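Long-range contacts in alginate lyase (Aplysia kurodai, PDB 5GMT), which cleaves alginate as a family 14 polysaccharide lyase from a sea hare, with specificity for polymannuronate: residues 97-102 with 192-197; 137-142 with 153-158; 188-193 with 214-219; 201-206 with 230-235. All blocks are in the same frame, centred on the assembly; numbering follows the deposited sequence.

From the N terminus, interaction 1 opens at 97-102 and closes at 192-197, a loop of about 90 residues. Within this loop lies interaction 2, a short hairpin between 137-142 and 153-158. Interaction 3 begins at 188-193, on the same strand where interaction 1 ends, and the two share H192 and S193. It closes at 214-219. Interaction 4 opens at 201-206 before that closure and ends at 230-235, so interactions 3 and 4 cross. Interactions 1 and 3 join neighbouring strands of one sheet. Interaction 2 belongs to the other sheet, and I194 and E196 reach across to it. Interaction 4 ties two loops together and touches interaction 2 through N158.

Interaction 1. Residues 97-102 with 192-197; sequences YDVYFE and HSISEE
D98 and V99 each offer an oxygen to the strand of H192. The hydroxyl OG of S193 donates to D98 OD1 at 2.7 Å, coming from above the carboxylate plane. The other carboxylate oxygen, OD2, forms a salt bridge with K266. V99 O takes two bonds from a single residue: H192 N at 2.8 Å, and H192 ND1 at 3.3 Å. The second lies in the plane of both the imidazole and the carbonyl. NE2 of the same ring is paired with M187 N, so ring rotation is fixed from two sides. Y97 N donates to I194 O at 3.1 Å, and I194 N to Y97 O at 2.8 Å. F101 turns its edge to the H192 face in an offset edge-to-face pair, planes 81° apart. An alanine at H192 would lack this ring and would probably leave V99 O with one donor fewer, M187 N without its partner and F101 less well packed. Farther along the same face, I194 CD1 touches both V99 CG1 (3.6 Å) and Y97 CE2 (3.7 Å). The Y97 ring runs beside I194, and its OH bonds to P113 O in the opposite sheet. This is an antiparallel strand pair of a jelly-roll beta-sandwich, with the side chains of Y97, V99, H192 and I194 turned into the core.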
loop_
_atom_site.group_PDB
_atom_site.type_symbol
_atom_site.label_atom_id
_atom_site.label_comp_id
_atom_site.label_asym_id
_atom_site.label_seq_id
_atom_site.Cartn_x
_atom_site.Cartn_y
_atom_site.Cartn_z
ATOM N N TYR A 97 2.243 0.383 -9.570
ATOM C CA TYR A 97 1.117 1.193 -10.007
ATOM C C TYR A 97 1.587 2.621 -10.185
ATOM O O TYR A 97 2.622 3.002 -9.647
ATOM C CB TYR A 97 -0.062 1.137 -9.027
ATOM C CG TYR A 97 0.222 1.558 -7.598
ATOM C CD1 TYR A 97 0.604 0.621 -6.644
ATOM C CD2 TYR A 97 0.091 2.885 -7.197
ATOM C CE1 TYR A 97 0.852 0.994 -5.310
ATOM C CE2 TYR A 97 0.333 3.268 -5.872
ATOM C CZ TYR A 97 0.714 2.313 -4.933
ATOM O OH TYR A 97 0.953 2.683 -3.616
ATOM N N ASP A 98 0.831 3.387 -10.962
ATOM C CA ASP A 98 1.048 4.814 -11.093
ATOM C C ASP A 98 0.037 5.558 -10.237
ATOM O O ASP A 98 -1.140 5.205 -10.230
ATOM C CB ASP A 98 0.901 5.264 -12.553
ATOM C CG ASP A 98 1.924 4.630 -13.473
ATOM O OD1 ASP A 98 3.036 4.267 -13.015
ATOM O OD2 ASP A 98 1.609 4.515 -14.676
ATOM N N VAL A 99 0.485 6.588 -9.526
ATOM C CA VAL A 99 -0.444 7.444 -8.793
ATOM C C VAL A 99 -0.168 8.935 -9.039
ATOM O O VAL A 99 0.983 9.380 -9.021
ATOM C CB VAL A 99 -0.401 7.138 -7.272
ATOM C CG1 VAL A 99 1.018 7.289 -6.718
ATOM C CG2 VAL A 99 -1.372 8.011 -6.503
ATOM N N TYR A 100 -1.243 9.680 -9.297
ATOM C CA TYR A 100 -1.213 11.137 -9.418
ATOM C C TYR A 100 -1.798 11.782 -8.162
ATOM O O TYR A 100 -2.880 11.397 -7.721
ATOM C CB TYR A 100 -2.013 11.577 -10.655
ATOM C CG TYR A 100 -1.872 13.040 -11.021
ATOM C CD1 TYR A 100 -2.607 14.020 -10.366
ATOM C CD2 TYR A 100 -1.027 13.431 -12.050
ATOM C CE1 TYR A 100 -2.481 15.369 -10.713
ATOM C CE2 TYR A 100 -0.894 14.770 -12.403
ATOM C CZ TYR A 100 -1.625 15.729 -11.733
ATOM O OH TYR A 100 -1.484 17.059 -12.094
ATOM N N PHE A 101 -1.102 12.764 -7.591
ATOM C CA PHE A 101 -1.642 13.525 -6.462
ATOM C C PHE A 101 -2.125 14.884 -6.932
ATOM O O PHE A 101 -1.343 15.673 -7.448
ATOM C CB PHE A 101 -0.591 13.723 -5.358
ATOM C CG PHE A 101 -0.104 12.442 -4.746
ATOM C CD1 PHE A 101 0.987 11.772 -5.289
ATOM C CD2 PHE A 101 -0.732 11.908 -3.636
ATOM C CE1 PHE A 101 1.448 10.588 -4.732
ATOM C CE2 PHE A 101 -0.268 10.716 -3.070
ATOM C CZ PHE A 101 0.820 10.059 -3.627
ATOM N N GLU A 102 -3.406 15.160 -6.740
ATOM C CA GLU A 102 -3.958 16.445 -7.171
ATOM C C GLU A 102 -4.389 17.297 -5.984
ATOM O O GLU A 102 -5.273 16.903 -5.216
ATOM C CB GLU A 102 -5.141 16.219 -8.115
ATOM C CG GLU A 102 -5.781 17.508 -8.587
ATOM C CD GLU A 102 -7.016 17.247 -9.416
ATOM O OE1 GLU A 102 -6.919 16.445 -10.370
ATOM O OE2 GLU A 102 -8.080 17.828 -9.101
ATOM N N HIS A 192 3.389 9.556 -10.351
ATOM C CA HIS A 192 4.507 8.811 -9.775
ATOM C C HIS A 192 4.386 7.359 -10.177
ATOM O O HIS A 192 3.295 6.792 -10.100
ATOM C CB HIS A 192 4.529 8.910 -8.251
ATOM C CG HIS A 192 4.556 10.309 -7.739
ATOM N ND1 HIS A 192 3.486 11.169 -7.870
ATOM C CD2 HIS A 192 5.530 11.010 -7.110
ATOM C CE1 HIS A 192 3.796 12.335 -7.336
ATOM N NE2 HIS A 192 5.031 12.267 -6.868
ATOM N N SER A 193 5.482 6.752 -10.614
ATOM C CA SER A 193 5.469 5.307 -10.796
ATOM C C SER A 193 6.013 4.702 -9.519
ATOM O O SER A 193 7.048 5.138 -9.001
ATOM C CB SER A 193 6.288 4.874 -12.012
ATOM O OG SER A 193 5.586 5.172 -13.202
ATOM N N ILE A 194 5.295 3.711 -9.002
ATOM C CA ILE A 194 5.643 3.121 -7.715
ATOM C C ILE A 194 5.893 1.633 -7.901
ATOM O O ILE A 194 5.104 0.953 -8.560
ATOM C CB ILE A 194 4.522 3.348 -6.681
ATOM C CG1 ILE A 194 4.387 4.850 -6.387
ATOM C CG2 ILE A 194 4.796 2.557 -5.408
ATOM C CD1 ILE A 194 3.474 5.159 -5.205
ATOM N N SER A 195 7.001 1.132 -7.367
ATOM C CA SER A 195 7.171 -0.315 -7.308
ATOM C C SER A 195 7.472 -0.740 -5.887
ATOM O O SER A 195 8.207 -0.061 -5.173
ATOM C CB SER A 195 8.276 -0.795 -8.269
ATOM O OG SER A 195 9.549 -0.314 -7.894
ATOM N N GLU A 196 6.872 -1.854 -5.471
ATOM C CA GLU A 196 7.145 -2.413 -4.158
ATOM C C GLU A 196 7.429 -3.884 -4.350
ATOM O O GLU A 196 6.537 -4.638 -4.726
ATOM C CB GLU A 196 5.972 -2.217 -3.193
ATOM C CG GLU A 196 6.288 -2.725 -1.769
ATOM C CD GLU A 196 5.075 -2.771 -0.851
ATOM O OE1 GLU A 196 3.981 -3.155 -1.322
ATOM O OE2 GLU A 196 5.214 -2.428 0.350
ATOM N N GLU A 197 8.676 -4.275 -4.110
ATOM C CA GLU A 197 9.098 -5.654 -4.247
ATOM C C GLU A 197 9.285 -6.260 -2.865
ATOM O O GLU A 197 10.004 -5.719 -2.030
ATOM C CB GLU A 197 10.397 -5.768 -5.056
ATOM C CG GLU A 197 10.890 -7.211 -5.147
ATOM C CD GLU A 197 11.929 -7.439 -6.240
ATOM O OE1 GLU A 197 12.390 -6.457 -6.850
ATOM O OE2 GLU A 197 12.287 -8.614 -6.482
#

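Interaction 2. Residues 137-142 with 153-158; sequences FSLRLM and AYIPTN
Y154 O is well held, by one hydrogen bond and one CA-H...O contact. S138 N donates to it at 2.9 Å, in the carbonyl plane and on a lone pair. F137 CA adds the weaker, bent CA-H...O contact at 3.2 Å. S138 O is its equal: Y154 N donates to it at 2.9 Å, and A153 CA brings a C-H toward it. S138 and Y154 are thus an antiparallel hydrogen-bonded pair, and their side chains share a face. S138 OG sits in the crowded position between its backbone N and carbonyl carbon (chi1 67°). It rests 3.2 Å from Y154 CB and is hydrogen-bonded to C127 O. C127 is also tied by a disulfide to C136, at the start of this strand. The two strands, 136-143 and 149-154, form a beta hairpin in one sheet of the lyase sandwich. R140 bends at chi3 (-72°) and runs alongside Y154, pointing the same way. The edge of its guanidinium meets the tyrosine, with NH2 3.6 Å from Y154 CE1, and the two planes are 56° apart. R140 NH1 goes on to S245 OG, and Y154 OH to G129 O. An alanine at Y154 would lack both ring and hydroxyl, and would probably leave the R140 guanidinium less firmly placed and the loop at G129 less well tied. On the other face the contact is apolar. L139 CD2 touches A153 CB at 3.8 Å and I155 CG2 at 4.2 Å. L139 also packs on E196 and V198 of the facing sheet.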
loop_
_atom_site.group_PDB
_atom_site.type_symbol
_atom_site.label_atom_id
_atom_site.label_comp_id
_atom_site.label_asym_id
_atom_site.label_seq_id
_atom_site.Cartn_x
_atom_site.Cartn_y
_atom_site.Cartn_z
ATOM N N PHE A 137 0.431 -10.050 7.655
ATOM C CA PHE A 137 1.323 -8.894 7.638
ATOM C C PHE A 137 0.807 -7.936 6.564
ATOM O O PHE A 137 0.206 -8.372 5.589
ATOM C CB PHE A 137 2.771 -9.316 7.369
ATOM C CG PHE A 137 2.967 -9.996 6.036
ATOM C CD1 PHE A 137 2.715 -11.358 5.889
ATOM C CD2 PHE A 137 3.407 -9.277 4.936
ATOM C CE1 PHE A 137 2.897 -11.984 4.663
ATOM C CE2 PHE A 137 3.590 -9.896 3.703
ATOM C CZ PHE A 137 3.331 -11.256 3.567
ATOM N N SER A 138 1.003 -6.637 6.738
ATOM C CA SER A 138 0.578 -5.722 5.685
ATOM C C SER A 138 1.666 -4.705 5.421
ATOM O O SER A 138 2.351 -4.263 6.348
ATOM C CB SER A 138 -0.746 -5.036 6.042
ATOM O OG SER A 138 -0.615 -4.153 7.141
ATOM N N LEU A 139 1.817 -4.343 4.149
ATOM C CA LEU A 139 2.930 -3.520 3.722
ATOM C C LEU A 139 2.460 -2.381 2.830
ATOM O O LEU A 139 2.988 -2.172 1.738
ATOM C CB LEU A 139 3.973 -4.374 2.991
ATOM C CG LEU A 139 4.546 -5.540 3.817
ATOM C CD1 LEU A 139 5.309 -6.550 2.939
ATOM C CD2 LEU A 139 5.423 -5.035 4.976
ATOM N N ARG A 140 1.451 -1.656 3.296
ATOM C CA ARG A 140 1.058 -0.399 2.655
ATOM C C ARG A 140 2.196 0.626 2.647
ATOM O O ARG A 140 3.181 0.498 3.375
ATOM C CB ARG A 140 -0.152 0.199 3.367
ATOM C CG ARG A 140 -1.403 -0.644 3.251
ATOM C CD ARG A 140 -2.494 -0.060 4.112
ATOM N NE ARG A 140 -2.237 -0.265 5.540
ATOM C CZ ARG A 140 -3.052 0.112 6.516
ATOM N NH1 ARG A 140 -4.209 0.716 6.241
ATOM N NH2 ARG A 140 -2.705 -0.120 7.780
ATOM N N LEU A 141 2.059 1.630 1.787
ATOM C CA LEU A 141 2.925 2.802 1.841
ATOM C C LEU A 141 2.169 3.891 2.583
ATOM O O LEU A 141 0.949 3.804 2.758
ATOM C CB LEU A 141 3.329 3.261 0.434
ATOM C CG LEU A 141 4.528 2.598 -0.259
ATOM C CD1 LEU A 141 4.313 1.107 -0.403
ATOM C CD2 LEU A 141 4.756 3.232 -1.639
ATOM N N MET A 142 2.885 4.903 3.053
ATOM C CA MET A 142 2.226 6.089 3.578
ATOM C C MET A 142 2.909 7.314 3.024
ATOM O O MET A 142 4.087 7.255 2.680
ATOM C CB MET A 142 2.253 6.128 5.111
ATOM C CG MET A 142 1.081 5.422 5.781
ATOM S SD MET A 142 0.907 5.849 7.533
ATOM C CE MET A 142 0.508 7.591 7.440
ATOM N N ALA A 153 4.489 -0.658 7.848
ATOM C CA ALA A 153 4.423 -2.108 7.968
ATOM C C ALA A 153 3.746 -2.592 9.248
ATOM O O ALA A 153 4.114 -2.187 10.352
ATOM C CB ALA A 153 5.832 -2.689 7.879
ATOM N N TYR A 154 2.746 -3.449 9.074
ATOM C CA TYR A 154 2.245 -4.286 10.157
ATOM C C TYR A 154 2.939 -5.635 10.035
ATOM O O TYR A 154 2.653 -6.410 9.129
ATOM C CB TYR A 154 0.722 -4.439 10.083
ATOM C CG TYR A 154 -0.028 -3.271 10.670
ATOM C CD1 TYR A 154 0.063 -2.003 10.100
ATOM C CD2 TYR A 154 -0.827 -3.434 11.794
ATOM C CE1 TYR A 154 -0.614 -0.924 10.641
ATOM C CE2 TYR A 154 -1.515 -2.356 12.342
ATOM C CZ TYR A 154 -1.410 -1.113 11.761
ATOM O OH TYR A 154 -2.084 -0.036 12.297
ATOM N N ILE A 155 3.875 -5.904 10.938
ATOM C CA ILE A 155 4.669 -7.122 10.883
ATOM C C ILE A 155 4.775 -7.681 12.306
ATOM O O ILE A 155 4.478 -6.979 13.259
ATOM C CB ILE A 155 6.072 -6.842 10.281
ATOM C CG1 ILE A 155 6.676 -5.598 10.927
ATOM C CG2 ILE A 155 5.962 -6.628 8.783
ATOM C CD1 ILE A 155 8.076 -5.207 10.371
ATOM N N PRO A 156 5.157 -8.957 12.450
ATOM C CA PRO A 156 5.234 -9.572 13.786
ATOM C C PRO A 156 6.107 -8.800 14.785
ATOM O O PRO A 156 7.045 -8.099 14.414
ATOM C CB PRO A 156 5.832 -10.951 13.495
ATOM C CG PRO A 156 5.337 -11.273 12.120
ATOM C CD PRO A 156 5.324 -9.950 11.372
ATOM N N THR A 157 5.796 -8.933 16.070
ATOM C CA THR A 157 6.551 -8.193 17.069
ATOM C C THR A 157 7.981 -8.710 17.238
ATOM O O THR A 157 8.841 -7.990 17.725
ATOM C CB THR A 157 5.840 -8.220 18.443
ATOM O OG1 THR A 157 5.753 -9.565 18.913
ATOM C CG2 THR A 157 4.433 -7.652 18.317
ATOM N N ASN A 158 8.248 -9.948 16.829
ATOM C CA ASN A 158 9.587 -10.499 17.040
ATOM C C ASN A 158 10.536 -10.196 15.869
ATOM O O ASN A 158 10.922 -11.074 15.104
ATOM C CB ASN A 158 9.523 -12.012 17.313
ATOM C CG ASN A 158 8.900 -12.801 16.183
ATOM O OD1 ASN A 158 7.937 -12.368 15.560
ATOM N ND2 ASN A 158 9.449 -13.990 15.919
#

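Interaction 3. Residues 188-193 with 214-219; sequences NNKWHS and VQAEGH
The tight part of the contact is its buried face. H192 and A216 form a non-hydrogen-bonded pair with CA atoms 4.2 Å apart. A216 CB lies 3.5 Å, and V214 CG1 4.1 Å, from H192 CD2. The solvent face carries the side chains of S193 and Q215, a hydrogen-bonded pair with S193 N 2.8 Å from Q215 O. The turn E217-H219 is also exposed, but well bonded. E217 prolongs the ladder with one backbone bond, from its N to W191 O. Its side chain starts in the crowded position (chi1 55°), extends beyond CG and swings back. OE1 then takes W191 N at 2.9 Å, almost straight at 172°, from above the carboxylate plane. A carboxylate thus stands in for a backbone acceptor. K190 bends at chi4 and sets NZ 3.1 Å from E217 O. Its CE lies 3.8 Å from H219 NE2, and the two side chains cross at about a right angle. Q215 NE2 reaches H219 O at 2.7 Å and braces the turn. W191 turns its ring away, and its NE1 bonds to H53 O. A216 to H219 is a type II beta turn, and the backbone of G218 would jam any CB against E217 O. The contact is the open end of the antiparallel hairpin 191-199/208-216, where the second strand turns toward 222-229, a connection also bridged by the disulfide C213-C223.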
loop_
_atom_site.group_PDB
_atom_site.type_symbol
_atom_site.label_atom_id
_atom_site.label_comp_id
_atom_site.label_asym_id
_atom_site.label_seq_id
_atom_site.Cartn_x
_atom_site.Cartn_y
_atom_site.Cartn_z
ATOM N N ASN A 188 3.264 17.049 -5.284
ATOM C CA ASN A 188 1.961 17.531 -5.728
ATOM C C ASN A 188 1.887 17.700 -7.245
ATOM O O ASN A 188 2.874 18.069 -7.889
ATOM C CB ASN A 188 1.644 18.856 -5.034
ATOM C CG ASN A 188 0.229 19.326 -5.289
ATOM O OD1 ASN A 188 -0.652 18.535 -5.624
ATOM N ND2 ASN A 188 -0.000 20.622 -5.109
ATOM N N ASN A 189 0.716 17.392 -7.800
ATOM C CA ASN A 189 0.394 17.617 -9.212
ATOM C C ASN A 189 1.321 16.902 -10.184
ATOM O O ASN A 189 1.642 17.420 -11.263
ATOM C CB ASN A 189 0.377 19.126 -9.499
ATOM C CG ASN A 189 -0.677 19.856 -8.674
ATOM O OD1 ASN A 189 -1.786 19.349 -8.479
ATOM N ND2 ASN A 189 -0.324 21.031 -8.155
ATOM N N LYS A 190 1.731 15.691 -9.811
ATOM C CA LYS A 190 2.567 14.868 -10.671
ATOM C C LYS A 190 2.152 13.406 -10.624
ATOM O O LYS A 190 1.641 12.943 -9.608
ATOM C CB LYS A 190 4.031 14.976 -10.252
ATOM C CG LYS A 190 4.741 16.236 -10.721
ATOM C CD LYS A 190 6.235 16.103 -10.438
ATOM C CE LYS A 190 7.037 17.203 -11.120
ATOM N NZ LYS A 190 6.951 17.097 -12.600
ATOM N N TRP A 191 2.406 12.690 -11.713
ATOM C CA TRP A 191 2.324 11.239 -11.719
ATOM C C TRP A 191 3.561 10.677 -11.043
ATOM O O TRP A 191 4.654 11.246 -11.164
ATOM C CB TRP A 191 2.233 10.689 -13.143
ATOM C CG TRP A 191 0.870 10.746 -13.747
ATOM C CD1 TRP A 191 0.439 11.589 -14.735
ATOM C CD2 TRP A 191 -0.247 9.913 -13.415
ATOM N NE1 TRP A 191 -0.877 11.331 -15.036
ATOM C CE2 TRP A 191 -1.323 10.306 -14.239
ATOM C CE3 TRP A 191 -0.438 8.871 -12.496
ATOM C CZ2 TRP A 191 -2.578 9.700 -14.173
ATOM C CZ3 TRP A 191 -1.682 8.269 -12.424
ATOM C CH2 TRP A 191 -2.740 8.680 -13.257
ATOM N N HIS A 192 3.389 9.556 -10.351
ATOM C CA HIS A 192 4.507 8.811 -9.775
ATOM C C HIS A 192 4.386 7.359 -10.177
ATOM O O HIS A 192 3.295 6.792 -10.100
ATOM C CB HIS A 192 4.529 8.910 -8.251
ATOM C CG HIS A 192 4.556 10.309 -7.739
ATOM N ND1 HIS A 192 3.486 11.169 -7.870
ATOM C CD2 HIS A 192 5.530 11.010 -7.110
ATOM C CE1 HIS A 192 3.796 12.335 -7.336
ATOM N NE2 HIS A 192 5.031 12.267 -6.868
ATOM N N SER A 193 5.482 6.752 -10.614
ATOM C CA SER A 193 5.469 5.307 -10.796
ATOM C C SER A 193 6.013 4.702 -9.519
ATOM O O SER A 193 7.048 5.138 -9.001
ATOM C CB SER A 193 6.288 4.874 -12.012
ATOM O OG SER A 193 5.586 5.172 -13.202
ATOM N N VAL A 214 10.239 4.897 -6.147
ATOM C CA VAL A 214 9.232 5.868 -6.550
ATOM C C VAL A 214 9.865 6.820 -7.546
ATOM O O VAL A 214 10.990 7.273 -7.341
ATOM C CB VAL A 214 8.679 6.660 -5.333
ATOM C CG1 VAL A 214 7.743 7.777 -5.775
ATOM C CG2 VAL A 214 7.986 5.722 -4.333
ATOM N N GLN A 215 9.162 7.108 -8.635
ATOM C CA GLN A 215 9.662 8.082 -9.598
ATOM C C GLN A 215 8.556 9.033 -10.004
ATOM O O GLN A 215 7.578 8.636 -10.638
ATOM C CB GLN A 215 10.240 7.393 -10.836
ATOM C CG GLN A 215 10.837 8.377 -11.822
ATOM C CD GLN A 215 11.696 7.712 -12.868
ATOM O OE1 GLN A 215 11.437 6.582 -13.274
ATOM N NE2 GLN A 215 12.743 8.410 -13.302
ATOM N N ALA A 216 8.710 10.285 -9.604
ATOM C CA ALA A 216 7.832 11.347 -10.058
ATOM C C ALA A 216 8.212 11.697 -11.492
ATOM O O ALA A 216 9.390 11.641 -11.851
ATOM C CB ALA A 216 7.938 12.540 -9.162
ATOM N N GLU A 217 7.230 12.028 -12.326
ATOM C CA GLU A 217 7.552 12.245 -13.726
ATOM C C GLU A 217 8.506 13.429 -13.833
ATOM O O GLU A 217 8.344 14.437 -13.145
ATOM C CB GLU A 217 6.287 12.450 -14.564
ATOM C CG GLU A 217 5.381 13.539 -14.083
ATOM C CD GLU A 217 4.115 13.636 -14.916
ATOM O OE1 GLU A 217 3.043 13.875 -14.321
ATOM O OE2 GLU A 217 4.196 13.476 -16.160
ATOM N N GLY A 218 9.542 13.261 -14.644
ATOM C CA GLY A 218 10.549 14.290 -14.802
ATOM C C GLY A 218 11.726 14.187 -13.856
ATOM O O GLY A 218 12.729 14.879 -14.036
ATOM N N HIS A 219 11.629 13.319 -12.857
ATOM C CA HIS A 219 12.646 13.279 -11.811
ATOM C C HIS A 219 13.299 11.915 -11.701
ATOM O O HIS A 219 12.817 10.931 -12.256
ATOM C CB HIS A 219 12.041 13.686 -10.463
ATOM C CG HIS A 219 11.660 15.132 -10.395
ATOM N ND1 HIS A 219 12.431 16.076 -9.752
ATOM C CD2 HIS A 219 10.609 15.802 -10.925
ATOM C CE1 HIS A 219 11.864 17.263 -9.877
ATOM N NE2 HIS A 219 10.756 17.123 -10.581
#

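Interaction 4. Residues 201-206 with 230-235; sequences NTVGKT and RMRNTN
N201 joins the two loops. From CB its CG takes the crowded place between the backbone N and the carbonyl carbon (chi1 61°), and lies 3.6 Å from M231 N. The amide then splits. OD1 accepts two backbone bonds: M231 N at 2.7 Å, from well above the carbonyl plane, and R232 N at 3.0 Å, on a lone pair. ND2 gives one bond to R232 O at 3.0 Å, in the amide plane. It gives another to T202 O, inside the type II turn from T202 to K205, and a weak one to K205 O. The backbone O of N201 is gripped side-on by R232, whose NE and NH2 both lie 3.0 Å away in the guanidinium plane. N201 N is buried without a partner. V203 CG2 covers one face of the R232 guanidinium, and T206 CG2 lies over a face of R230. Water bridges V203 N to N235 OD1. R230 NH1 continues to N158 O and R232 NH1 to H237 O. The first loop links strands 191-199 and 208-216. The second leads from strand 222-229 to strand 238-247, and so passes from one sheet to the other.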
loop_
_atom_site.group_PDB
_atom_site.type_symbol
_atom_site.label_atom_id
_atom_site.label_comp_id
_atom_site.label_asym_id
_atom_site.label_seq_id
_atom_site.Cartn_x
_atom_site.Cartn_y
_atom_site.Cartn_z
ATOM N N ASN A 201 10.313 -13.547 4.645
ATOM C CA ASN A 201 11.413 -14.243 5.302
ATOM C C ASN A 201 11.327 -15.757 5.253
ATOM O O ASN A 201 10.244 -16.344 5.162
ATOM C CB ASN A 201 11.495 -13.813 6.763
ATOM C CG ASN A 201 10.229 -14.152 7.535
ATOM O OD1 ASN A 201 9.171 -13.570 7.286
ATOM N ND2 ASN A 201 10.333 -15.101 8.484
ATOM N N THR A 202 12.492 -16.383 5.319
ATOM C CA THR A 202 12.573 -17.781 5.724
ATOM C C THR A 202 12.013 -17.883 7.130
ATOM O O THR A 202 12.371 -17.083 7.992
ATOM C CB THR A 202 14.015 -18.277 5.720
ATOM O OG1 THR A 202 14.625 -17.930 4.468
ATOM C CG2 THR A 202 14.066 -19.793 5.929
ATOM N N VAL A 203 11.124 -18.842 7.368
ATOM C CA VAL A 203 10.608 -19.025 8.715
ATOM C C VAL A 203 11.785 -19.348 9.624
ATOM O O VAL A 203 12.638 -20.163 9.281
ATOM C CB VAL A 203 9.516 -20.125 8.756
ATOM C CG1 VAL A 203 9.096 -20.431 10.187
ATOM C CG2 VAL A 203 8.322 -19.669 7.949
ATOM N N GLY A 204 11.866 -18.654 10.752
ATOM C CA GLY A 204 12.961 -18.826 11.683
ATOM C C GLY A 204 14.040 -17.785 11.488
ATOM O O GLY A 204 14.981 -17.708 12.270
ATOM N N LYS A 205 13.907 -16.967 10.447
ATOM C CA LYS A 205 14.924 -15.961 10.168
ATOM C C LYS A 205 14.351 -14.562 9.954
ATOM O O LYS A 205 13.167 -14.389 9.689
ATOM C CB LYS A 205 15.742 -16.354 8.933
ATOM C CG LYS A 205 16.400 -17.718 9.020
ATOM C CD LYS A 205 17.390 -17.916 7.889
ATOM C CE LYS A 205 17.779 -19.378 7.762
ATOM N NZ LYS A 205 18.124 -19.945 9.097
ATOM N N THR A 206 15.219 -13.570 10.045
ATOM C CA THR A 206 14.857 -12.193 9.717
ATOM C C THR A 206 15.584 -11.789 8.432
ATOM O O THR A 206 16.413 -10.862 8.420
ATOM C CB THR A 206 15.190 -11.218 10.877
ATOM O OG1 THR A 206 16.524 -11.454 11.352
ATOM C CG2 THR A 206 14.203 -11.400 12.036
ATOM N N ARG A 230 11.155 -9.639 9.370
ATOM C CA ARG A 230 10.347 -10.829 9.569
ATOM C C ARG A 230 8.888 -10.493 9.261
ATOM O O ARG A 230 8.334 -9.556 9.850
ATOM C CB ARG A 230 10.486 -11.339 11.010
ATOM C CG ARG A 230 9.483 -12.404 11.356
ATOM C CD ARG A 230 9.829 -13.078 12.657
ATOM N NE ARG A 230 10.963 -13.975 12.507
ATOM C CZ ARG A 230 12.033 -13.979 13.297
ATOM N NH1 ARG A 230 12.126 -13.137 14.309
ATOM N NH2 ARG A 230 13.009 -14.847 13.079
ATOM N N MET A 231 8.283 -11.227 8.324
ATOM C CA MET A 231 6.877 -11.035 7.981
ATOM C C MET A 231 6.005 -12.145 8.556
ATOM O O MET A 231 4.814 -11.953 8.802
ATOM C CB MET A 231 6.678 -10.985 6.463
ATOM C CG MET A 231 7.236 -9.743 5.787
ATOM S SD MET A 231 9.012 -9.890 5.541
ATOM C CE MET A 231 9.240 -8.729 4.176
ATOM N N ARG A 232 6.597 -13.317 8.751
ATOM C CA ARG A 232 5.810 -14.474 9.162
ATOM C C ARG A 232 6.591 -15.368 10.128
ATOM O O ARG A 232 7.826 -15.373 10.126
ATOM C CB ARG A 232 5.384 -15.271 7.935
ATOM C CG ARG A 232 6.572 -15.705 7.100
ATOM C CD ARG A 232 6.196 -16.640 5.969
ATOM N NE ARG A 232 7.392 -17.104 5.272
ATOM C CZ ARG A 232 7.414 -18.117 4.417
ATOM N NH1 ARG A 232 6.303 -18.793 4.150
ATOM N NH2 ARG A 232 8.559 -18.468 3.843
ATOM N N ASN A 233 5.864 -16.117 10.954
ATOM C CA ASN A 233 6.503 -17.071 11.869
ATOM C C ASN A 233 6.117 -18.502 11.570
ATOM O O ASN A 233 6.550 -19.428 12.258
ATOM C CB ASN A 233 6.169 -16.749 13.327
ATOM C CG ASN A 233 6.972 -15.582 13.856
ATOM O OD1 ASN A 233 8.199 -15.661 13.969
ATOM N ND2 ASN A 233 6.289 -14.496 14.187
ATOM N N THR A 234 5.314 -18.691 10.535
ATOM C CA THR A 234 4.899 -20.021 10.163
ATOM C C THR A 234 4.897 -20.146 8.649
ATOM O O THR A 234 4.697 -19.167 7.934
ATOM C CB THR A 234 3.506 -20.364 10.746
ATOM O OG1 THR A 234 3.176 -21.721 10.441
ATOM C CG2 THR A 234 2.433 -19.441 10.190
ATOM N N ASN A 235 5.130 -21.357 8.163
ATOM C CA ASN A 235 5.313 -21.573 6.739
ATOM C C ASN A 235 4.032 -21.564 5.932
ATOM O O ASN A 235 4.079 -21.633 4.717
ATOM C CB ASN A 235 6.042 -22.895 6.503
ATOM C CG ASN A 235 7.533 -22.756 6.644
ATOM O OD1 ASN A 235 8.189 -22.159 5.788
ATOM N ND2 ASN A 235 8.085 -23.291 7.733
HETATM O O HOH W 1 10.621 -20.853 5.587
HETATM O O HOH W 2 10.189 -17.372 13.141
#